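Local atomic coordinates of choline dehydrogenase and related flavoproteins (Aspergillus oryzae, PDB entry 3Q9T), a protein that acts as a formate oxidase of the glucose-methanol-choline oxidoreductase family, with a modified flavin, 8-formyl-FAD, bound at its catalytic site. Residues P52-A55 with M56-R59; R170-L173 with T174-W177; F320-D323 with D324-L327; A369-R372 with K373-A377; I458-R461 with E462-F466. One frame throughout, in Å; residues are numbered along the deposited sequence. Where two conformers were deposited one is given.

Contact 1 (P52-A55 with M56-R59); sequences PSSA and MDLR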
loop_
_atom_site.group_PDB
_atom_site.type_symbol
_atom_site.label_atom_id
_atom_site.label_comp_id
_atom_site.label_asym_id
_atom_site.label_seq_id
_atom_site.Cartn_x
_atom_site.Cartn_y
_atom_site.Cartn_z
ATOM N N PRO A 52 22.437 -13.213 -17.346
ATOM C CA PRO A 52 21.474 -12.122 -17.573
ATOM C C PRO A 52 20.008 -12.523 -17.470
ATOM O O PRO A 52 19.201 -11.676 -17.084
ATOM C CB PRO A 52 21.806 -11.640 -18.988
ATOM C CG PRO A 52 23.261 -11.980 -19.150
ATOM C CD PRO A 52 23.450 -13.287 -18.407
ATOM N N SER A 53 19.653 -13.763 -17.790
ATOM C CA SER A 53 18.231 -14.121 -17.788
ATOM C C SER A 53 17.678 -14.331 -16.382
ATOM O O SER A 53 16.471 -14.445 -16.203
ATOM C CB SER A 53 17.938 -15.348 -18.673
ATOM O OG SER A 53 18.521 -16.539 -18.172
ATOM N N SER A 54 18.568 -14.376 -15.395
ATOM C CA SER A 54 18.182 -14.558 -14.000
ATOM C C SER A 54 17.899 -13.236 -13.278
ATOM O O SER A 54 17.450 -13.252 -12.136
ATOM C CB SER A 54 19.287 -15.285 -13.228
ATOM O OG SER A 54 19.345 -16.657 -13.551
ATOM N N ALA A 55 18.174 -12.107 -13.930
ATOM C CA ALA A 55 18.083 -10.786 -13.277
ATOM C C ALA A 55 16.831 -10.587 -12.419
ATOM O O ALA A 55 16.932 -10.302 -11.218
ATOM C CB ALA A 55 18.205 -9.667 -14.301
ATOM N N MET A 56 15.660 -10.735 -13.032
ATOM C CA MET A 56 14.399 -10.551 -12.318
ATOM C C MET A 56 14.280 -11.429 -11.074
ATOM O O MET A 56 13.722 -11.007 -10.063
ATOM C CB MET A 56 13.198 -10.714 -13.261
ATOM C CG MET A 56 13.194 -9.637 -14.315
ATOM S SD MET A 56 11.737 -9.509 -15.360
ATOM C CE MET A 56 12.061 -10.843 -16.512
ATOM N N ASP A 57 14.842 -12.629 -11.130
ATOM C CA ASP A 57 14.822 -13.511 -9.976
ATOM C C ASP A 57 15.623 -12.962 -8.802
ATOM O O ASP A 57 15.503 -13.482 -7.706
ATOM C CB ASP A 57 15.391 -14.889 -10.333
ATOM C CG ASP A 57 14.534 -15.644 -11.337
ATOM O OD1 ASP A 57 13.291 -15.520 -11.280
ATOM O OD2 ASP A 57 15.114 -16.368 -12.182
ATOM N N LEU A 58 16.462 -11.948 -9.026
ATOM C CA LEU A 58 17.253 -11.354 -7.936
ATOM C C LEU A 58 16.431 -10.463 -6.992
ATOM O O LEU A 58 16.905 -10.098 -5.911
ATOM C CB LEU A 58 18.444 -10.553 -8.473
ATOM C CG LEU A 58 19.543 -11.340 -9.184
ATOM C CD1 LEU A 58 20.464 -10.385 -9.937
ATOM C CD2 LEU A 58 20.329 -12.221 -8.222
ATOM N N ARG A 59 15.215 -10.103 -7.400
ATOM C CA ARG A 59 14.303 -9.394 -6.510
ATOM C C ARG A 59 13.976 -10.284 -5.313
ATOM O O ARG A 59 13.725 -11.474 -5.464
ATOM C CB ARG A 59 13.009 -8.994 -7.231
ATOM C CG ARG A 59 13.165 -7.896 -8.284
ATOM C CD ARG A 59 11.822 -7.157 -8.545
ATOM N NE ARG A 59 10.730 -8.111 -8.532
ATOM C CZ ARG A 59 9.573 -7.951 -7.904
ATOM N NH1 ARG A 59 9.300 -6.837 -7.233
ATOM N NH2 ARG A 59 8.678 -8.924 -7.961
HETATM O O HOH W 1 15.909 -11.201 -16.419
HETATM O O HOH W 2 14.971 -13.232 -14.381
#

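Contact 2 (R170-L173 with T174-W177); sequences RENL and TKAW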
loop_
_atom_site.group_PDB
_atom_site.type_symbol
_atom_site.label_atom_id
_atom_site.label_comp_id
_atom_site.label_asym_id
_atom_site.label_seq_id
_atom_site.Cartn_x
_atom_site.Cartn_y
_atom_site.Cartn_z
ATOM N N ARG A 170 10.600 -9.423 -33.374
ATOM C CA ARG A 170 11.233 -8.142 -33.706
ATOM C C ARG A 170 10.742 -7.573 -35.035
ATOM O O ARG A 170 10.529 -6.352 -35.168
ATOM C CB ARG A 170 12.759 -8.259 -33.709
ATOM C CG ARG A 170 13.343 -8.706 -32.363
ATOM C CD ARG A 170 14.853 -8.546 -32.360
ATOM N NE ARG A 170 15.498 -9.421 -33.328
ATOM C CZ ARG A 170 15.831 -10.686 -33.085
ATOM N NH1 ARG A 170 15.583 -11.235 -31.897
ATOM N NH2 ARG A 170 16.414 -11.404 -34.032
ATOM N N GLU A 171 10.572 -8.449 -36.022
ATOM C CA GLU A 171 10.175 -8.009 -37.363
ATOM C C GLU A 171 8.753 -7.436 -37.362
ATOM O O GLU A 171 8.495 -6.386 -37.951
ATOM C CB GLU A 171 10.317 -9.156 -38.371
ATOM C CG GLU A 171 9.117 -9.335 -39.297
ATOM C CD GLU A 171 9.398 -8.911 -40.734
ATOM O OE1 GLU A 171 9.980 -7.821 -40.941
ATOM O OE2 GLU A 171 9.033 -9.674 -41.657
ATOM N N ASN A 172 7.836 -8.106 -36.670
ATOM C CA ASN A 172 6.473 -7.587 -36.525
ATOM C C ASN A 172 6.350 -6.279 -35.726
ATOM O O ASN A 172 5.578 -5.391 -36.100
ATOM C CB ASN A 172 5.557 -8.651 -35.957
ATOM C CG ASN A 172 5.124 -9.655 -37.012
ATOM O OD1 ASN A 172 4.210 -9.395 -37.792
ATOM N ND2 ASN A 172 5.791 -10.801 -37.047
ATOM N N LEU A 173 7.139 -6.161 -34.657
ATOM C CA LEU A 173 7.148 -4.974 -33.814
ATOM C C LEU A 173 7.662 -3.804 -34.622
ATOM O O LEU A 173 7.153 -2.689 -34.522
ATOM C CB LEU A 173 8.041 -5.201 -32.577
ATOM C CG LEU A 173 8.187 -4.068 -31.543
ATOM C CD1 LEU A 173 6.830 -3.496 -31.154
ATOM C CD2 LEU A 173 8.984 -4.499 -30.277
ATOM N N THR A 174 8.682 -4.072 -35.433
ATOM C CA THR A 174 9.273 -3.041 -36.270
ATOM C C THR A 174 8.248 -2.544 -37.292
ATOM O O THR A 174 8.038 -1.330 -37.450
ATOM C CB THR A 174 10.571 -3.537 -36.960
ATOM O OG1 THR A 174 11.575 -3.779 -35.962
ATOM C CG2 THR A 174 11.085 -2.495 -37.956
ATOM N N LYS A 175 7.592 -3.491 -37.956
ATOM C CA LYS A 175 6.546 -3.173 -38.932
ATOM C C LYS A 175 5.440 -2.337 -38.271
ATOM O O LYS A 175 4.994 -1.316 -38.812
ATOM C CB LYS A 175 5.956 -4.476 -39.481
ATOM C CG LYS A 175 5.726 -4.516 -40.978
ATOM C CD LYS A 175 5.070 -5.838 -41.409
ATOM C CE LYS A 175 6.036 -7.012 -41.343
ATOM N NZ LYS A 175 5.357 -8.326 -41.540
ATOM N N ALA A 176 5.010 -2.777 -37.089
ATOM C CA ALA A 176 3.943 -2.098 -36.367
ATOM C C ALA A 176 4.333 -0.651 -36.085
ATOM O O ALA A 176 3.570 0.272 -36.364
ATOM C CB ALA A 176 3.637 -2.841 -35.066
ATOM N N TRP A 177 5.545 -0.472 -35.557
ATOM C CA TRP A 177 6.070 0.842 -35.208
ATOM C C TRP A 177 6.070 1.803 -36.392
ATOM O O TRP A 177 5.597 2.943 -36.292
ATOM C CB TRP A 177 7.497 0.708 -34.642
ATOM C CG TRP A 177 8.027 1.966 -34.017
ATOM C CD1 TRP A 177 8.765 2.938 -34.624
ATOM C CD2 TRP A 177 7.839 2.394 -32.659
ATOM N NE1 TRP A 177 9.051 3.940 -33.734
ATOM C CE2 TRP A 177 8.499 3.630 -32.519
ATOM C CE3 TRP A 177 7.187 1.844 -31.551
ATOM C CZ2 TRP A 177 8.519 4.336 -31.313
ATOM C CZ3 TRP A 177 7.208 2.542 -30.348
ATOM C CH2 TRP A 177 7.871 3.774 -30.238
#

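Contact 3 (F320-D323 with D324-L327); sequences FGMD and DVLL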
loop_
_atom_site.group_PDB
_atom_site.type_symbol
_atom_site.label_atom_id
_atom_site.label_comp_id
_atom_site.label_asym_id
_atom_site.label_seq_id
_atom_site.Cartn_x
_atom_site.Cartn_y
_atom_site.Cartn_z
ATOM N N PHE A 320 6.141 -16.280 -29.860
ATOM C CA PHE A 320 6.421 -14.843 -29.944
ATOM C C PHE A 320 6.774 -14.236 -28.585
ATOM O O PHE A 320 6.780 -13.028 -28.397
ATOM C CB PHE A 320 5.286 -14.105 -30.660
ATOM C CG PHE A 320 5.219 -14.419 -32.130
ATOM C CD1 PHE A 320 5.914 -13.641 -33.050
ATOM C CD2 PHE A 320 4.510 -15.523 -32.583
ATOM C CE1 PHE A 320 5.879 -13.934 -34.395
ATOM C CE2 PHE A 320 4.467 -15.827 -33.933
ATOM C CZ PHE A 320 5.155 -15.035 -34.843
ATOM N N GLY A 321 7.110 -15.108 -27.646
ATOM C CA GLY A 321 7.694 -14.690 -26.392
ATOM C C GLY A 321 8.495 -15.861 -25.873
ATOM O O GLY A 321 8.401 -16.944 -26.420
ATOM N N MET A 322 9.264 -15.652 -24.816
ATOM C CA MET A 322 10.211 -16.652 -24.353
ATOM C C MET A 322 9.741 -17.474 -23.159
ATOM O O MET A 322 10.497 -18.295 -22.629
ATOM C CB MET A 322 11.531 -15.957 -24.038
ATOM C CG MET A 322 12.163 -15.320 -25.272
ATOM S SD MET A 322 12.602 -16.580 -26.478
ATOM C CE MET A 322 13.661 -17.655 -25.489
ATOM N N ASP A 323 8.499 -17.259 -22.735
ATOM C CA ASP A 323 7.965 -17.925 -21.551
ATOM C C ASP A 323 8.191 -19.436 -21.558
ATOM O O ASP A 323 8.584 -20.028 -20.545
ATOM C CB ASP A 323 6.467 -17.632 -21.399
ATOM C CG ASP A 323 6.158 -16.140 -21.419
ATOM O OD1 ASP A 323 6.568 -15.447 -22.379
ATOM O OD2 ASP A 323 5.505 -15.662 -20.467
ATOM N N ASP A 324 7.928 -20.067 -22.697
ATOM C CA ASP A 324 7.956 -21.528 -22.759
ATOM C C ASP A 324 9.380 -22.083 -22.731
ATOM O O ASP A 324 9.588 -23.269 -22.504
ATOM C CB ASP A 324 7.214 -22.040 -23.990
ATOM C CG ASP A 324 6.487 -23.351 -23.722
ATOM O OD1 ASP A 324 5.788 -23.446 -22.684
ATOM O OD2 ASP A 324 6.626 -24.290 -24.539
ATOM N N VAL A 325 10.351 -21.210 -22.963
ATOM C CA VAL A 325 11.739 -21.619 -22.991
ATOM C C VAL A 325 12.430 -21.301 -21.673
ATOM O O VAL A 325 13.147 -22.134 -21.124
ATOM C CB VAL A 325 12.498 -20.927 -24.126
ATOM C CG1 VAL A 325 13.936 -21.416 -24.157
ATOM C CG2 VAL A 325 11.789 -21.157 -25.473
ATOM N N LEU A 326 12.197 -20.100 -21.153
ATOM C CA LEU A 326 12.936 -19.644 -19.985
ATOM C C LEU A 326 12.171 -19.746 -18.667
ATOM O O LEU A 326 12.763 -20.027 -17.619
ATOM C CB LEU A 326 13.443 -18.222 -20.209
ATOM C CG LEU A 326 14.473 -18.118 -21.336
ATOM C CD1 LEU A 326 14.771 -16.654 -21.684
ATOM C CD2 LEU A 326 15.740 -18.862 -20.943
ATOM N N LEU A 327 10.862 -19.537 -18.720
ATOM C CA LEU A 327 10.074 -19.400 -17.500
ATOM C C LEU A 327 9.562 -20.713 -16.932
ATOM O O LEU A 327 9.476 -20.871 -15.717
ATOM C CB LEU A 327 8.882 -18.470 -17.728
ATOM C CG LEU A 327 8.919 -17.068 -17.120
ATOM C CD1 LEU A 327 7.501 -16.501 -17.128
ATOM C CD2 LEU A 327 9.489 -17.092 -15.697
HETATM O O HOH W 3 8.269 -19.523 -26.030
#

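Contact 4 (A369-R372 with K373-A377); sequences AEYR and KAKAA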
loop_
_atom_site.group_PDB
_atom_site.type_symbol
_atom_site.label_atom_id
_atom_site.label_comp_id
_atom_site.label_asym_id
_atom_site.label_seq_id
_atom_site.Cartn_x
_atom_site.Cartn_y
_atom_site.Cartn_z
ATOM N N ALA A 369 -8.449 17.846 -22.847
ATOM C CA ALA A 369 -8.735 19.255 -22.535
ATOM C C ALA A 369 -7.807 19.806 -21.450
ATOM O O ALA A 369 -7.284 20.909 -21.568
ATOM C CB ALA A 369 -10.194 19.433 -22.118
ATOM N N GLU A 370 -7.611 19.032 -20.387
ATOM C CA GLU A 370 -6.700 19.446 -19.325
ATOM C C GLU A 370 -5.235 19.662 -19.789
ATOM O O GLU A 370 -4.628 20.675 -19.454
ATOM C CB GLU A 370 -6.789 18.503 -18.123
ATOM C CG GLU A 370 -5.964 18.992 -16.942
ATOM C CD GLU A 370 -6.042 18.079 -15.729
ATOM O OE1 GLU A 370 -5.044 18.032 -14.969
ATOM O OE2 GLU A 370 -7.091 17.418 -15.534
ATOM N N TYR A 371 -4.667 18.733 -20.557
ATOM C CA TYR A 371 -3.318 18.966 -21.089
ATOM C C TYR A 371 -3.269 20.232 -21.927
ATOM O O TYR A 371 -2.330 21.021 -21.810
ATOM C CB TYR A 371 -2.782 17.789 -21.922
ATOM C CG TYR A 371 -1.456 18.118 -22.579
ATOM C CD1 TYR A 371 -1.403 18.705 -23.841
ATOM C CD2 TYR A 371 -0.257 17.883 -21.923
ATOM C CE1 TYR A 371 -0.201 19.015 -24.447
ATOM C CE2 TYR A 371 0.956 18.199 -22.515
ATOM C CZ TYR A 371 0.975 18.766 -23.774
ATOM O OH TYR A 371 2.175 19.078 -24.352
ATOM N N ARG A 372 -4.275 20.421 -22.774
ATOM C CA ARG A 372 -4.311 21.587 -23.648
ATOM C C ARG A 372 -4.249 22.869 -22.826
ATOM O O ARG A 372 -3.457 23.768 -23.122
ATOM C CB ARG A 372 -5.570 21.583 -24.541
ATOM C CG ARG A 372 -5.476 20.669 -25.753
ATOM C CD ARG A 372 -6.528 20.997 -26.832
ATOM N NE ARG A 372 -7.878 21.111 -26.282
ATOM C CZ ARG A 372 -8.717 20.095 -26.127
ATOM N NH1 ARG A 372 -8.359 18.868 -26.478
ATOM N NH2 ARG A 372 -9.917 20.309 -25.611
ATOM N N LYS A 373 -5.087 22.949 -21.798
ATOM C CA LYS A 373 -5.100 24.091 -20.884
ATOM C C LYS A 373 -3.761 24.278 -20.142
ATOM O O LYS A 373 -3.273 25.398 -19.988
ATOM C CB LYS A 373 -6.233 23.916 -19.872
ATOM C CG LYS A 373 -6.345 25.043 -18.873
ATOM C CD LYS A 373 -7.164 24.629 -17.662
ATOM C CE LYS A 373 -8.568 24.206 -18.051
ATOM N NZ LYS A 373 -9.186 23.383 -16.963
ATOM N N ALA A 374 -3.156 23.185 -19.687
ATOM C CA ALA A 374 -1.893 23.295 -18.955
ATOM C C ALA A 374 -0.778 23.800 -19.873
ATOM O O ALA A 374 0.052 24.593 -19.465
ATOM C CB ALA A 374 -1.506 21.957 -18.326
ATOM N N LYS A 375 -0.766 23.323 -21.111
ATOM C CA LYS A 375 0.232 23.745 -22.078
ATOM C C LYS A 375 0.074 25.220 -22.403
ATOM O O LYS A 375 1.049 25.961 -22.470
ATOM C CB LYS A 375 0.121 22.938 -23.368
ATOM C CG LYS A 375 1.115 23.397 -24.437
ATOM C CD LYS A 375 1.003 22.524 -25.660
ATOM C CE LYS A 375 2.224 22.695 -26.541
ATOM N NZ LYS A 375 2.108 21.895 -27.786
ATOM N N ALA A 376 -1.162 25.636 -22.638
ATOM C CA ALA A 376 -1.428 27.045 -22.881
ATOM C C ALA A 376 -0.956 27.851 -21.665
ATOM O O ALA A 376 -0.260 28.847 -21.812
ATOM C CB ALA A 376 -2.908 27.268 -23.157
ATOM N N ALA A 377 -1.298 27.384 -20.464
ATOM C CA ALA A 377 -0.915 28.076 -19.227
ATOM C C ALA A 377 0.597 28.167 -19.051
ATOM O O ALA A 377 1.094 29.016 -18.317
ATOM C CB ALA A 377 -1.552 27.413 -18.014
HETATM O O HOH W 4 2.541 19.240 -27.103
#

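Contact 5 (I458-R461 with E462-F466); sequences IAMR and EGIRF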
loop_
_atom_site.group_PDB
_atom_site.type_symbol
_atom_site.label_atom_id
_atom_site.label_comp_id
_atom_site.label_asym_id
_atom_site.label_seq_id
_atom_site.Cartn_x
_atom_site.Cartn_y
_atom_site.Cartn_z
ATOM N N ILE A 458 -2.327 11.841 -16.822
ATOM C CA ILE A 458 -2.861 11.988 -18.178
ATOM C C ILE A 458 -1.849 11.511 -19.218
ATOM O O ILE A 458 -2.212 10.824 -20.165
ATOM C CB ILE A 458 -3.293 13.447 -18.455
ATOM C CG1 ILE A 458 -4.551 13.748 -17.653
ATOM C CG2 ILE A 458 -3.503 13.692 -19.942
ATOM C CD1 ILE A 458 -4.720 15.189 -17.296
ATOM N N ALA A 459 -0.579 11.853 -19.028
ATOM C CA ALA A 459 0.459 11.395 -19.941
ATOM C C ALA A 459 0.622 9.874 -19.867
ATOM O O ALA A 459 0.713 9.198 -20.900
ATOM C CB ALA A 459 1.793 12.096 -19.644
ATOM N N MET A 460 0.650 9.333 -18.650
ATOM C CA MET A 460 0.829 7.892 -18.489
ATOM C C MET A 460 -0.313 7.141 -19.138
ATOM O O MET A 460 -0.093 6.162 -19.848
ATOM C CB MET A 460 0.972 7.475 -17.021
ATOM C CG MET A 460 1.116 5.962 -16.862
ATOM S SD MET A 460 2.620 5.361 -17.660
ATOM C CE MET A 460 3.831 5.615 -16.322
ATOM N N ARG A 461 -1.534 7.608 -18.896
ATOM C CA ARG A 461 -2.712 7.080 -19.597
ATOM C C ARG A 461 -2.483 7.076 -21.117
ATOM O O ARG A 461 -2.651 6.056 -21.793
ATOM C CB ARG A 461 -3.937 7.930 -19.267
ATOM C CG ARG A 461 -5.238 7.463 -19.908
ATOM C CD ARG A 461 -5.908 8.644 -20.577
ATOM N NE ARG A 461 -6.449 9.558 -19.599
ATOM C CZ ARG A 461 -6.707 10.843 -19.807
ATOM N NH1 ARG A 461 -6.467 11.418 -20.987
ATOM N NH2 ARG A 461 -7.221 11.554 -18.811
ATOM N N GLU A 462 -2.097 8.225 -21.654
ATOM C CA GLU A 462 -1.927 8.355 -23.101
ATOM C C GLU A 462 -0.766 7.545 -23.676
ATOM O O GLU A 462 -0.780 7.211 -24.857
ATOM C CB GLU A 462 -1.825 9.828 -23.502
ATOM C CG GLU A 462 -3.119 10.599 -23.213
ATOM C CD GLU A 462 -4.330 9.905 -23.814
ATOM O OE1 GLU A 462 -4.221 9.446 -24.969
ATOM O OE2 GLU A 462 -5.368 9.792 -23.130
ATOM N N GLY A 463 0.235 7.226 -22.851
ATOM C CA GLY A 463 1.347 6.411 -23.317
ATOM C C GLY A 463 0.988 4.933 -23.341
ATOM O O GLY A 463 1.523 4.160 -24.131
ATOM N N ILE A 464 0.103 4.532 -22.434
ATOM C CA ILE A 464 -0.534 3.237 -22.515
ATOM C C ILE A 464 -1.390 3.192 -23.800
ATOM O O ILE A 464 -1.325 2.227 -24.550
ATOM C CB ILE A 464 -1.407 2.975 -21.264
ATOM C CG1 ILE A 464 -0.545 3.007 -19.993
ATOM C CG2 ILE A 464 -2.129 1.631 -21.363
ATOM C CD1 ILE A 464 -1.371 2.916 -18.688
ATOM N N ARG A 465 -2.168 4.238 -24.080
ATOM C CA ARG A 465 -3.007 4.220 -25.284
ATOM C C ARG A 465 -2.130 4.102 -26.543
ATOM O O ARG A 465 -2.362 3.237 -27.389
ATOM C CB ARG A 465 -3.929 5.435 -25.362
ATOM C CG ARG A 465 -5.087 5.256 -26.373
ATOM C CD ARG A 465 -5.853 6.565 -26.579
ATOM N NE ARG A 465 -6.131 7.212 -25.303
ATOM C CZ ARG A 465 -7.060 6.809 -24.441
ATOM N NH1 ARG A 465 -7.823 5.755 -24.724
ATOM N NH2 ARG A 465 -7.220 7.458 -23.290
ATOM N N PHE A 466 -1.112 4.950 -26.652
ATOM C CA PHE A 466 -0.153 4.838 -27.746
ATOM C C PHE A 466 0.382 3.407 -27.894
ATOM O O PHE A 466 0.449 2.892 -29.007
ATOM C CB PHE A 466 1.003 5.815 -27.545
ATOM C CG PHE A 466 2.168 5.585 -28.466
ATOM C CD1 PHE A 466 2.398 6.436 -29.539
ATOM C CD2 PHE A 466 3.051 4.527 -28.247
ATOM C CE1 PHE A 466 3.478 6.234 -30.387
ATOM C CE2 PHE A 466 4.128 4.314 -29.085
ATOM C CZ PHE A 466 4.349 5.169 -30.158
#

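Contact 1 (P52-A55 with M56-R59)
Leu58 N donates to Ala55 O at 2.8 Å, a three-residue step that makes this a 3-10 turn in the loop between helix 47-50 and strand 67-74. The N-H meets the oxygen at 155° but comes from above the carbonyl plane. One residue earlier the same step is only weakly bonded, with Asp57 N 2.9 Å from Ser54 O and a poorly aligned N-H. Two waters bridge the turn where its direct backbone bond is weak: one donates to Ser53 O at 2.7 Å and weakly accepts from Asp57 N, while another joins Ser53 O to Met56 N through two weak bonds. With CG beside its own backbone N (chi1 -66°), Leu58 leans back over the turn, and its buried side chain shares Arg208 of strand 207-208 with Ala55. The methyl of Ala55 also touches Tyr98, an FAD-binding residue, and the side chain of Arg59 comes within about 5 Å of the bound flavin cofactor at its nearest atoms. The turn therefore probably helps to back the cofactor site. Across the turn, Leu58 CB rests on Ala55 O at 3.1 Å and Leu58 CD1 lies 3.8 Å from that oxygen.

Contact 2 (R170-L173 with T174-W177)
Thr174 returns to the preceding turn of helix 167-179 twice, because both its backbone N and its OG1 donate to Arg170 O. The two bonds are each 2.9 Å from donor (Thr174 N or Thr174 OG1) to Arg170 O, and they arrive from opposite faces of the carbonyl plane. A chi1 of -66° sets OG1 beside the threonine's own N, which is where a helical hydroxyl can meet the carbonyl four residues back. The remaining turns are regular: Lys175 N, Ala176 N and Trp177 N bond to Glu171 O, Asn172 O and Leu173 O in that order. The tightly packed side holds Leu173, Ala176 and Trp177, all buried and all pressed against the leucines of a neighbouring helix. The solvent side is looser. Glu171 and Lys175 slant across one another, with Glu171 CD 3.9 Å from Lys175 CE, and their salt bridge is long, Glu171 OE2 to Lys175 NZ being 3.9 Å. Asn172 runs alongside the lysine, yet its ND2 is taken by Pro168 O. Arg170 directs its guanidinium away from this turn, to Glu354 and the carbonyl of Ile163, while the indole N-H of Trp177 bonds to Pro183 O. Through Leu173, Ala176 and Trp177 the helix packs on Leu470 of helix 454-473, Leu173 also touching Leu471, and Arg170 and Leu173 rest on Leu355 of strand 353-358.

Contact 3 (F320-D323 with D324-L327)
The carboxylate of Asp323 lies alongside the side chain of Leu327, both pointing the same way, with Asp323 OD2 4.0 Å from Leu327 CD1. Its oxygens accept backbone N-H groups from outside the turn, OD1 from His416 and OD2 from Phe400, so the group is fixed in a buried place next to a leucine methyl. The carboxylate of Asp324 turns elsewhere, forming salt bridges to Arg328 through OD1 and to Lys332 through OD2. Met322 supplies the apolar part of the contact. Folded at both chi2 (-64°) and chi3, its chain curls back to bring CE within 3.7 Å of Val325 CB, while Met322 CB faces Leu326 CD1 at 4.1 Å. The methionine thus touches two successive helix residues. Its carbonyl is gripped twice: Leu326 N approaches almost head-on at 2.9 Å from Met322 O, and Val325 N comes from above the carbonyl plane. Leu327 N bonds to Asp323 O at 3.0 Å. A water donates to Gly321 O and accepts only weakly from Asp324 N, which also bonds to the carboxylate of Asp415. Here the shared carbonyl, with donors three and four residues ahead, opens the first turn of the short helix 323-327, which contains a wider pi-type turn and follows strand 308-316 of the large mixed sheet.

Contact 4 (A369-R372 with K373-A377)
Lys375 crosses the ring of Tyr371 at a slant, one turn further along the surface helix 369-377. Its CB starts 3.5 Å from Tyr371 O, close to the acceptor of its own backbone N-H. From there the chain runs out fully extended, CG lying opposite the backbone N across the CA-CB bond (chi1 177°), which carries it past the aromatic ring. CD lies 3.9 Å from both Tyr371 CE1 and Tyr371 OH, an oblique approach to the ring. At the tip, NZ donates at 2.8 Å to a water that in turn donates to Tyr371 OH, so the two polar ends are joined by a single solvent molecule. Asp382 makes a hydrogen bond with the same hydroxyl, while Glu366 offers NZ a long, weak ion pair. Tyr371 is the buried member and packs on Leu455 of helix 454-473, a residue that Ala374 also touches. The backbone beneath is a plain alpha-helix, with Lys373, Ala374, Lys375 and Ala376 each bonded to the carbonyl four residues back. On the more exposed side Arg372 bends at chi3 (-50°) back toward the start of the helix, where its NH1 bonds to Glu366 O. That bend lays one face of its guanidinium over Ala369 CA, which sits 3.4 Å above the plane, offset toward the rim.

Contact 5 (I458-R461 with E462-F466)
Arg461 and Glu462 run side by side on helix 454-473 and are joined by a straight salt bridge, Arg461 NH1 to Glu462 OE2 at 2.9 Å with an N-H angle of 178°. The oxygen lies in the guanidinium plane and is met on its anti side, although the guanidinium and carboxylate planes stand 78° apart. Glu462 folds at chi2 (-52°), its CG beside the backbone N and 3.2 Å from Ile458 O. The other side of the carboxylate serves Arg465, modelled in two conformers. In the one described, its guanidinium grips side-on, NE to Glu462 OE1 and NH2 to Glu462 OE2, each bond 3.0 Å long and on the syn side. In that conformer Glu462 OE2 takes two donors from opposite faces of its plane, and the acid lies between two arginines whose mutual repulsion it probably offsets. Arg461 has a second anionic partner in Asp368, and Ile458 CB covers part of one face of its guanidinium. Ile464 adds the apolar side, with CD1 4.3 Å from Met460 CG; Arg461 and Ile464 both pack on Met497 of helix 494-504. Backbone bonding is helical throughout, and Gly463 N adds a weak second bond to Met460 O. With Arg465 so placed, the arrangement is a largely buried Arg-Glu-Arg salt-bridge network, its Arg465 end partly exposed, on one side of a long helix that also lies against strand 392-397 of the large mixed sheet through Met460 and Phe466.

In the fold
The five contacts follow one another from the N terminus, and none nests in or crosses another; each is local to one continuous run, contact 1 within a 3-10 turn, contact 3 at a loop-to-helix junction, and contacts 2, 4 and 5 within helices. Contact 1 shapes a loop beside the cofactor site, and its nearest atoms are about 5 Å from contact 3. Contacts 2 and 3 meet where Asn172 ND2 lies 4.1 Å from Phe320 CE1, which brings helix 167-179 against the loop after strand 308-316. Contact 4 then leads by way of Glu370 CD, 3.5 Å from Ile458 CD1, to contact 5 on helix 454-473. That helix returns to contact 2 through Trp177 CZ3 and Phe466 CE2, 3.8 Å apart.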